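Local coordinates for putative metal resistance protein (Proteus mirabilis, PDB 6C29) that probably acts in protein-disulfide reduction, this N-terminal periplasmic part being the tandem immunoglobulin-fold domain that primes the disulfide isomerase ScsC, at residues A[14-19]-A[121-126]; A[36-39]-A[43-46]; A[156-161]-A[227-232]; A[181-186]-A[205-210]. All coordinates share one frame; numbering follows the deposited sequence.

Contact 1: A[14-19]-A[121-126]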
# COMPACT_ATOMS: atom_id res chain seq x y z
N ASP A 14 -22.39 -4.34 -0.94
CA ASP A 14 -22.96 -3.65 -2.09
C ASP A 14 -22.09 -2.51 -2.60
O ASP A 14 -22.54 -1.72 -3.43
CB ASP A 14 -24.35 -3.11 -1.74
CG ASP A 14 -24.33 -2.08 -0.61
OD1 ASP A 14 -23.24 -1.55 -0.24
OD2 ASP A 14 -25.42 -1.79 -0.06
N HIS A 15 -20.86 -2.42 -2.08
CA HIS A 15 -20.03 -1.25 -2.37
C HIS A 15 -18.63 -1.56 -2.90
O HIS A 15 -17.78 -0.66 -2.95
CB HIS A 15 -19.87 -0.39 -1.12
CG HIS A 15 -19.23 -1.11 0.02
ND1 HIS A 15 -19.96 -1.70 1.03
CD2 HIS A 15 -17.93 -1.37 0.28
CE1 HIS A 15 -19.12 -2.28 1.87
NE2 HIS A 15 -17.88 -2.09 1.44
N ALA A 16 -18.37 -2.81 -3.21
CA ALA A 16 -17.12 -3.19 -3.86
C ALA A 16 -17.35 -4.23 -4.93
O ALA A 16 -18.22 -5.07 -4.83
CB ALA A 16 -16.12 -3.70 -2.85
N GLN A 17 -16.52 -4.16 -5.96
CA GLN A 17 -16.42 -5.22 -6.93
C GLN A 17 -14.92 -5.49 -7.11
O GLN A 17 -14.14 -4.53 -7.10
CB GLN A 17 -16.98 -4.82 -8.28
CG GLN A 17 -18.31 -4.18 -8.40
CD GLN A 17 -18.55 -3.93 -9.88
OE1 GLN A 17 -18.55 -2.79 -10.33
NE2 GLN A 17 -18.66 -5.00 -10.64
N VAL A 18 -14.54 -6.75 -7.32
CA VAL A 18 -13.14 -7.07 -7.54
C VAL A 18 -12.95 -8.00 -8.72
O VAL A 18 -13.84 -8.75 -9.09
CB VAL A 18 -12.46 -7.71 -6.28
CG1 VAL A 18 -12.74 -6.87 -5.00
CG2 VAL A 18 -12.88 -9.14 -6.09
N ARG A 19 -11.79 -7.89 -9.34
CA ARG A 19 -11.46 -8.71 -10.50
C ARG A 19 -10.00 -9.05 -10.46
O ARG A 19 -9.20 -8.16 -10.22
CB ARG A 19 -11.77 -7.97 -11.80
CG ARG A 19 -11.32 -8.72 -13.08
CD ARG A 19 -11.76 -7.95 -14.34
NE ARG A 19 -11.30 -8.55 -15.60
CZ ARG A 19 -10.52 -7.95 -16.51
NH1 ARG A 19 -10.05 -6.72 -16.31
NH2 ARG A 19 -10.22 -8.59 -17.64
N THR A 121 -14.55 -8.49 3.93
CA THR A 121 -15.31 -9.31 2.98
C THR A 121 -14.36 -10.28 2.30
O THR A 121 -13.32 -9.85 1.81
CB THR A 121 -16.02 -8.45 1.92
OG1 THR A 121 -16.77 -7.41 2.57
CG2 THR A 121 -16.96 -9.29 0.97
N ASP A 122 -14.73 -11.54 2.21
CA ASP A 122 -13.93 -12.54 1.50
C ASP A 122 -14.40 -12.72 0.06
O ASP A 122 -15.59 -12.90 -0.18
CB ASP A 122 -13.98 -13.88 2.21
CG ASP A 122 -13.11 -13.92 3.45
OD1 ASP A 122 -12.36 -12.96 3.71
OD2 ASP A 122 -13.16 -14.95 4.16
N TYR A 123 -13.46 -12.70 -0.88
CA TYR A 123 -13.70 -12.96 -2.30
C TYR A 123 -12.88 -14.15 -2.73
O TYR A 123 -11.67 -14.17 -2.52
CB TYR A 123 -13.34 -11.73 -3.15
CG TYR A 123 -14.22 -10.54 -2.90
CD1 TYR A 123 -13.96 -9.66 -1.86
CD2 TYR A 123 -15.31 -10.27 -3.70
CE1 TYR A 123 -14.78 -8.58 -1.61
CE2 TYR A 123 -16.12 -9.20 -3.45
CZ TYR A 123 -15.85 -8.34 -2.42
OH TYR A 123 -16.66 -7.26 -2.15
N SER A 124 -13.50 -15.15 -3.36
CA SER A 124 -12.78 -16.31 -3.83
C SER A 124 -12.29 -16.07 -5.24
O SER A 124 -13.10 -15.82 -6.15
CB SER A 124 -13.66 -17.55 -3.77
OG SER A 124 -13.97 -17.87 -2.44
N LEU A 125 -10.97 -16.10 -5.40
CA LEU A 125 -10.31 -15.85 -6.68
C LEU A 125 -9.88 -17.19 -7.26
O LEU A 125 -9.04 -17.86 -6.70
CB LEU A 125 -9.10 -14.93 -6.47
CG LEU A 125 -9.39 -13.67 -5.68
CD1 LEU A 125 -8.06 -12.92 -5.51
CD2 LEU A 125 -10.45 -12.82 -6.39
N ASN A 126 -10.45 -17.57 -8.38
CA ASN A 126 -10.12 -18.81 -9.06
C ASN A 126 -9.59 -18.48 -10.44
O ASN A 126 -10.29 -17.91 -11.28
CB ASN A 126 -11.36 -19.71 -9.10
CG ASN A 126 -11.90 -20.00 -7.71
OD1 ASN A 126 -11.17 -20.47 -6.83
ND2 ASN A 126 -13.18 -19.70 -7.49
O HOH W 1 -19.10 -7.08 -3.25
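Tyr-123 is the first residue of 121-126 to meet 14-19, and it does so with both its ring and its hydroxyl. CG stands anti to the carbonyl carbon (chi1 -66°), which sends the ring across the gap beneath Val-18. Val-18 CG1 sits 4.2 Å from the centroid of the Tyr-123 ring and only 4° off its normal, a CH-pi contact over one face. Val-18 CG2 bears on the root of the same ring, 3.6 Å from Tyr-123 CD2. All the Val-18 methyl contacts hold for one of two deposited conformers and are less certain in the other.

At the far end, Tyr-123 OH lies 3.7 Å from Ala-16 CB. The hydroxyl donates to a water in the ring plane at 2.7 Å from Tyr-123 OH, and that water donates in turn to the backbone oxygen of Ala-16. This relay is a polar link between segments that share no direct hydrogen bond.

The absence of strand pairing fits the face-to-face layers of an immunoglobulin-type sandwich: strands 16-19 and 121-126 belong to different sheets, with axes 8.9 Å apart at closest and 21° from parallel. Leu-111 touches Ala-16, Val-18 and Tyr-123, while Met-10 also packs on Tyr-123.

Two residues on, Leu-125 makes a looser apolar contact, its CD2 lying 4.4 Å from Val-18 CG2. Strand 8-10 adds Leu-8 against Leu-125.

Contact 2: A[36-39]-A[43-46]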
# COMPACT_ATOMS: atom_id res chain seq x y z
N VAL A 36 -9.81 -3.39 -7.72
CA VAL A 36 -10.84 -3.13 -6.74
C VAL A 36 -11.55 -1.86 -7.10
O VAL A 36 -10.92 -0.81 -7.21
CB VAL A 36 -10.27 -3.02 -5.34
CG1 VAL A 36 -11.35 -2.74 -4.35
CG2 VAL A 36 -9.52 -4.29 -4.96
N GLN A 37 -12.87 -1.94 -7.30
CA GLN A 37 -13.75 -0.80 -7.60
C GLN A 37 -14.66 -0.55 -6.42
O GLN A 37 -15.38 -1.46 -6.03
CB GLN A 37 -14.60 -1.08 -8.84
CG GLN A 37 -13.88 -0.96 -10.18
CD GLN A 37 -13.82 0.46 -10.73
OE1 GLN A 37 -14.65 1.31 -10.43
NE2 GLN A 37 -12.81 0.71 -11.55
N LEU A 38 -14.67 0.67 -5.90
CA LEU A 38 -15.40 1.02 -4.69
C LEU A 38 -16.52 2.01 -4.96
O LEU A 38 -16.35 2.96 -5.72
CB LEU A 38 -14.44 1.66 -3.72
CG LEU A 38 -13.26 0.76 -3.35
CD1 LEU A 38 -12.15 1.62 -2.76
CD2 LEU A 38 -13.68 -0.25 -2.33
N ALA A 39 -17.65 1.82 -4.30
CA ALA A 39 -18.70 2.84 -4.34
C ALA A 39 -18.33 4.12 -3.60
O ALA A 39 -17.46 4.12 -2.73
CB ALA A 39 -19.95 2.29 -3.76
N LYS A 43 -13.58 3.32 1.06
CA LYS A 43 -12.15 3.22 0.81
C LYS A 43 -11.62 1.85 1.15
O LYS A 43 -12.29 1.08 1.82
CB LYS A 43 -11.42 4.28 1.64
CG LYS A 43 -11.86 5.71 1.29
CD LYS A 43 -11.73 6.67 2.45
CE LYS A 43 -12.39 8.03 2.12
NZ LYS A 43 -13.89 8.04 2.23
N THR A 44 -10.44 1.52 0.64
CA THR A 44 -9.72 0.40 1.18
C THR A 44 -8.38 0.93 1.67
O THR A 44 -8.17 2.13 1.66
CB THR A 44 -9.59 -0.75 0.20
OG1 THR A 44 -9.02 -1.91 0.84
CG2 THR A 44 -8.79 -0.40 -1.04
N TYR A 45 -7.57 0.04 2.21
CA TYR A 45 -6.42 0.45 3.00
C TYR A 45 -5.09 0.10 2.38
O TYR A 45 -4.95 -0.81 1.59
CB TYR A 45 -6.48 -0.21 4.35
CG TYR A 45 -7.64 0.14 5.24
CD1 TYR A 45 -7.55 1.19 6.14
CD2 TYR A 45 -8.79 -0.61 5.22
CE1 TYR A 45 -8.59 1.49 7.01
CE2 TYR A 45 -9.83 -0.34 6.08
CZ TYR A 45 -9.72 0.72 6.98
OH TYR A 45 -10.75 0.99 7.84
N TRP A 46 -4.10 0.87 2.80
CA TRP A 46 -2.71 0.62 2.47
C TRP A 46 -2.13 -0.44 3.38
O TRP A 46 -2.80 -0.90 4.31
CB TRP A 46 -1.96 1.94 2.60
CG TRP A 46 -0.55 2.03 2.09
CD1 TRP A 46 -0.08 1.60 0.89
CD2 TRP A 46 0.56 2.65 2.75
NE1 TRP A 46 1.26 1.89 0.77
CE2 TRP A 46 1.67 2.55 1.89
CE3 TRP A 46 0.72 3.29 3.99
CZ2 TRP A 46 2.91 3.03 2.21
CZ3 TRP A 46 1.99 3.79 4.30
CH2 TRP A 46 3.06 3.67 3.40
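Where the first immunoglobulin-fold domain passes from its four-stranded sheet to a three-stranded one, Leu-38 at the end of strand 30-38 packs on Lys-43 and Thr-44, just beyond a short connection. One branch of the leucine does the touching. CG is anti to the carbonyl carbon (chi1 -58°), and with chi2 at 162° CD1 continues outward as the tip of the side chain. This methyl comes 3.8 Å from Thr-44 N and 3.9 Å from Lys-43 CA, against the backbone where the two residues join, and lies 4.3 Å from Thr-44 CG2.

The two partners turn differently. The CB of Thr-44 points toward strand 36-38, whereas that of Lys-43 points away, and the lysine takes part through its main chain. The CA atoms of Leu-38 and Lys-43 are the nearest pair, at 6.8 Å, and no hydrogen bond joins the segments.

The polar partners that are known lie outside the two segments. Thr-44 OG1 bonds to Ser-112 O, Lys-43 pairs through its backbone with Cys-114, and Leu-38 does so with Lys-89. Val-91 touches both Val-36 and Thr-44, so a third strand packs on both segments.

Because the contact is made by a single methyl against backbone and methyl atoms, it is dispersive in character, while the backbone hydrogen bonds of both segments run to other strands.

Contact 3: A[156-161]-A[227-232]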
# COMPACT_ATOMS: atom_id res chain seq x y z
N SER A 156 17.49 13.18 -1.85
CA SER A 156 18.92 12.91 -1.86
C SER A 156 19.53 12.67 -0.47
O SER A 156 20.67 12.21 -0.37
CB SER A 156 19.66 14.07 -2.53
OG SER A 156 19.32 15.30 -1.96
N ALA A 157 18.79 12.99 0.59
CA ALA A 157 19.24 12.73 1.95
C ALA A 157 18.06 12.66 2.90
O ALA A 157 17.05 13.34 2.70
CB ALA A 157 20.22 13.77 2.42
N VAL A 158 18.21 11.82 3.91
CA VAL A 158 17.25 11.65 4.98
C VAL A 158 17.96 11.58 6.32
O VAL A 158 18.98 10.87 6.46
CB VAL A 158 16.43 10.35 4.80
CG1 VAL A 158 15.44 10.18 5.93
CG2 VAL A 158 15.75 10.35 3.48
N SER A 159 17.46 12.33 7.29
CA SER A 159 17.89 12.16 8.66
C SER A 159 16.67 12.16 9.55
O SER A 159 15.57 12.64 9.17
CB SER A 159 18.88 13.25 9.09
OG SER A 159 18.31 14.52 8.94
N SER A 160 16.82 11.58 10.72
CA SER A 160 15.71 11.52 11.65
C SER A 160 16.18 11.47 13.08
O SER A 160 17.33 11.11 13.39
CB SER A 160 14.80 10.32 11.35
OG SER A 160 15.49 9.10 11.53
N ASP A 161 15.27 11.84 13.96
CA ASP A 161 15.53 11.87 15.38
C ASP A 161 14.25 11.56 16.10
O ASP A 161 13.14 11.88 15.63
CB ASP A 161 16.07 13.24 15.79
CG ASP A 161 16.34 13.33 17.27
OD1 ASP A 161 17.31 12.67 17.74
OD2 ASP A 161 15.57 14.03 17.97
N LEU A 227 12.55 2.89 9.72
CA LEU A 227 11.92 4.09 9.21
C LEU A 227 11.59 3.82 7.75
O LEU A 227 12.44 3.84 6.87
CB LEU A 227 12.84 5.30 9.34
CG LEU A 227 12.30 6.61 8.76
CD1 LEU A 227 10.99 7.04 9.40
CD2 LEU A 227 13.32 7.70 8.90
N SER A 228 10.31 3.60 7.51
CA SER A 228 9.79 3.26 6.18
C SER A 228 8.66 4.21 5.89
O SER A 228 7.75 4.40 6.73
CB SER A 228 9.30 1.81 6.15
OG SER A 228 8.60 1.51 4.94
N PHE A 229 8.71 4.85 4.72
CA PHE A 229 7.67 5.77 4.33
C PHE A 229 7.72 5.98 2.83
O PHE A 229 8.70 5.67 2.17
CB PHE A 229 7.78 7.10 5.10
CG PHE A 229 9.04 7.86 4.87
CD1 PHE A 229 9.16 8.77 3.85
CD2 PHE A 229 10.09 7.71 5.75
CE1 PHE A 229 10.33 9.49 3.67
CE2 PHE A 229 11.27 8.45 5.59
CZ PHE A 229 11.38 9.33 4.56
N VAL A 230 6.62 6.52 2.33
CA VAL A 230 6.51 7.00 0.98
C VAL A 230 6.38 8.52 1.04
O VAL A 230 5.58 9.05 1.79
CB VAL A 230 5.30 6.37 0.28
CG1 VAL A 230 5.02 7.06 -1.07
CG2 VAL A 230 5.52 4.85 0.15
N VAL A 231 7.18 9.23 0.25
CA VAL A 231 7.05 10.65 0.08
C VAL A 231 6.74 10.92 -1.38
O VAL A 231 7.30 10.27 -2.27
CB VAL A 231 8.33 11.39 0.56
CG1 VAL A 231 9.61 10.84 -0.12
CG2 VAL A 231 8.22 12.88 0.34
N THR A 232 5.81 11.84 -1.62
CA THR A 232 5.38 12.18 -2.96
C THR A 232 5.50 13.67 -3.18
O THR A 232 5.36 14.45 -2.23
CB THR A 232 3.94 11.75 -3.23
OG1 THR A 232 3.04 12.51 -2.42
CG2 THR A 232 3.76 10.24 -2.95
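Ser-160 and Leu-227, both buried, form the close part of this contact. The leucine methyl CD2 lies 3.7 Å from Ser-160 OG and 3.9 Å from Ser-160 CB, alongside the short serine side chain. With CG of Leu-227 anti to its own backbone N (chi1 177°), the branch is carried out toward strand 157-161. The serine oxygen gains no polar partner from the leucine; its hydrogen bond is with the backbone N of Gly-245, near the C terminus of the model, and Leu-169 of the adjacent strand touches both Ser-160 and Leu-227.

Two residues earlier, Val-158, itself partly exposed, gives the looser half. Its CG1 is 4.4 Å from Leu-227 CD2 and equally 4.4 Å from Phe-229 CZ. The methyl approaches the phenyl ring at the edge, near its plane, and therefore does not lie over a face. Leu-227 CG occupies another part of that ring's edge, in plane.

The geometry is that of two sheets facing each other in the second immunoglobulin-fold domain. Strand 157-161 is at the margin of a four-stranded sheet, strand 227-232 runs within a three-stranded one, and their axes stay 10.4 Å apart at closest with directions 126° apart. Such a steep crossing lets them touch over a limited length.

On the solvent side, the first strand extends past the contact through Ala-157 and Ser-156, and the CB of Ser-159 points away from 227-232. At the other end of the segment, Asp-161 turns to a salt bridge with Arg-163.

Contact 4: A[181-186]-A[205-210]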
# COMPACT_ATOMS: atom_id res chain seq x y z
N PRO A 181 4.30 18.40 -1.09
CA PRO A 181 4.64 17.06 -0.64
C PRO A 181 3.62 16.42 0.25
O PRO A 181 2.87 17.09 0.96
CB PRO A 181 5.94 17.27 0.11
CG PRO A 181 5.87 18.69 0.58
CD PRO A 181 5.18 19.43 -0.53
N ASN A 182 3.62 15.10 0.22
CA ASN A 182 2.89 14.30 1.18
C ASN A 182 3.81 13.21 1.65
O ASN A 182 4.76 12.84 0.95
CB ASN A 182 1.61 13.69 0.58
CG ASN A 182 0.53 14.70 0.44
OD1 ASN A 182 -0.09 15.10 1.42
ND2 ASN A 182 0.29 15.13 -0.79
N ILE A 183 3.53 12.69 2.84
CA ILE A 183 4.26 11.57 3.39
C ILE A 183 3.29 10.58 4.05
O ILE A 183 2.30 10.96 4.68
CB ILE A 183 5.34 12.03 4.39
CG1 ILE A 183 6.27 10.87 4.76
CG2 ILE A 183 4.70 12.62 5.61
CD1 ILE A 183 7.56 11.35 5.44
N TYR A 184 3.60 9.31 3.86
CA TYR A 184 2.82 8.18 4.34
C TYR A 184 3.76 7.23 5.03
O TYR A 184 4.67 6.70 4.42
CB TYR A 184 2.12 7.50 3.17
CG TYR A 184 1.38 8.50 2.32
CD1 TYR A 184 0.15 8.97 2.70
CD2 TYR A 184 1.92 8.96 1.15
CE1 TYR A 184 -0.53 9.92 1.95
CE2 TYR A 184 1.26 9.89 0.36
CZ TYR A 184 0.03 10.37 0.76
OH TYR A 184 -0.66 11.29 -0.00
N LEU A 185 3.57 7.02 6.33
CA LEU A 185 4.54 6.27 7.13
C LEU A 185 4.04 4.90 7.58
O LEU A 185 2.87 4.73 7.86
CB LEU A 185 4.95 7.08 8.36
CG LEU A 185 5.71 8.37 8.07
CD1 LEU A 185 4.85 9.58 8.29
CD2 LEU A 185 6.90 8.44 8.91
N ASP A 186 4.97 3.95 7.66
CA ASP A 186 4.76 2.63 8.23
C ASP A 186 5.25 2.61 9.68
O ASP A 186 6.46 2.64 9.91
CB ASP A 186 5.53 1.57 7.43
CG ASP A 186 5.13 1.54 5.96
OD1 ASP A 186 4.04 1.03 5.66
OD2 ASP A 186 5.91 1.99 5.12
N LEU A 205 12.61 19.67 3.51
CA LEU A 205 11.33 19.28 4.07
C LEU A 205 11.49 18.73 5.49
O LEU A 205 12.24 17.78 5.70
CB LEU A 205 10.70 18.23 3.16
CG LEU A 205 9.39 17.56 3.62
CD1 LEU A 205 8.31 18.55 3.79
CD2 LEU A 205 8.95 16.50 2.63
N SER A 206 10.81 19.35 6.44
CA SER A 206 10.80 18.90 7.82
C SER A 206 9.46 18.25 8.11
O SER A 206 8.41 18.75 7.70
CB SER A 206 11.06 20.06 8.77
OG SER A 206 11.01 19.63 10.12
N VAL A 207 9.49 17.13 8.81
CA VAL A 207 8.32 16.38 9.18
C VAL A 207 8.33 16.09 10.66
O VAL A 207 9.35 15.66 11.19
CB VAL A 207 8.26 15.04 8.42
CG1 VAL A 207 6.97 14.33 8.69
CG2 VAL A 207 8.45 15.24 6.91
N THR A 208 7.22 16.32 11.34
CA THR A 208 7.11 15.87 12.72
C THR A 208 5.88 15.00 12.85
O THR A 208 4.83 15.26 12.25
CB THR A 208 7.07 17.05 13.70
OG1 THR A 208 5.81 17.71 13.61
CG2 THR A 208 8.19 18.04 13.39
N VAL A 209 6.04 13.91 13.60
CA VAL A 209 5.01 12.89 13.79
C VAL A 209 4.93 12.53 15.28
O VAL A 209 5.94 12.16 15.88
CB VAL A 209 5.33 11.60 12.98
CG1 VAL A 209 4.22 10.60 13.14
CG2 VAL A 209 5.55 11.93 11.52
N ASP A 210 3.76 12.67 15.90
CA ASP A 210 3.56 12.21 17.27
C ASP A 210 3.43 10.69 17.28
O ASP A 210 2.81 10.11 16.40
CB ASP A 210 2.30 12.82 17.89
CG ASP A 210 2.43 14.31 18.12
OD1 ASP A 210 3.56 14.79 18.39
OD2 ASP A 210 1.39 15.01 18.01
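Three apolar pairs, Pro-181 with Leu-205, Ile-183 with Val-207 and Leu-185 with Val-209, meet in step along the two segments, each pair with its CB atoms directed across the gap. In each outer pair the two side chains run alongside each other, pointing opposite ways. In the first, both leucine methyls lie against the proline ring: Pro-181 CB is 4.0 Å from Leu-205 CD2, and Pro-181 CG is 4.0 Å from Leu-205 CD1. In the last, Leu-185 CD1 passes beside Val-209 CG2 at 4.1 Å.

The middle pair differs. Ile-183 and Val-207 reach toward each other, tip to tip, with Ile-183 CG2 4.2 Å from Val-207 CG1. That valine methyl stands opposite its own backbone N (chi1 -174°), which brings it forward.

Segment directions 34° apart and CA separations of 8.5 Å (Pro-181 to Leu-205) to 9.4 Å (Leu-185 to Val-209) fit facing sheets of an immunoglobulin sandwich. Leu-169 touches both Ile-183 and Val-207, and Tyr-193 both Leu-185 and Val-209. With no hydrogen bond across, cohesion here rests on methyl and ring carbons, as expected of a hydrophobic sandwich interior.

In the fold
From the N terminus, strand 16-24 opens the long loop that contact 1 closes at 121-126. Contact 2 lies within that loop and closes a very short one of its own; the two meet through strands 16-24 and 30-38, neighbours in one sheet, with Gln-17 O 2.9 Å from Gln-37 N. Contact 3 then opens at 156-161, after contact 1 has closed, and its loop encloses contact 4, so no loops cross. In this second domain strands 182-186 and 226-233 pair, with Val-230 N 2.9 Å from Tyr-184 O. Trp-46, from contact 2, bridges the domains by packing on Val-230, Tyr-184, Leu-185 and Asp-186, whereas contact 1 stays about 21 Å (nearest atoms) from contact 4.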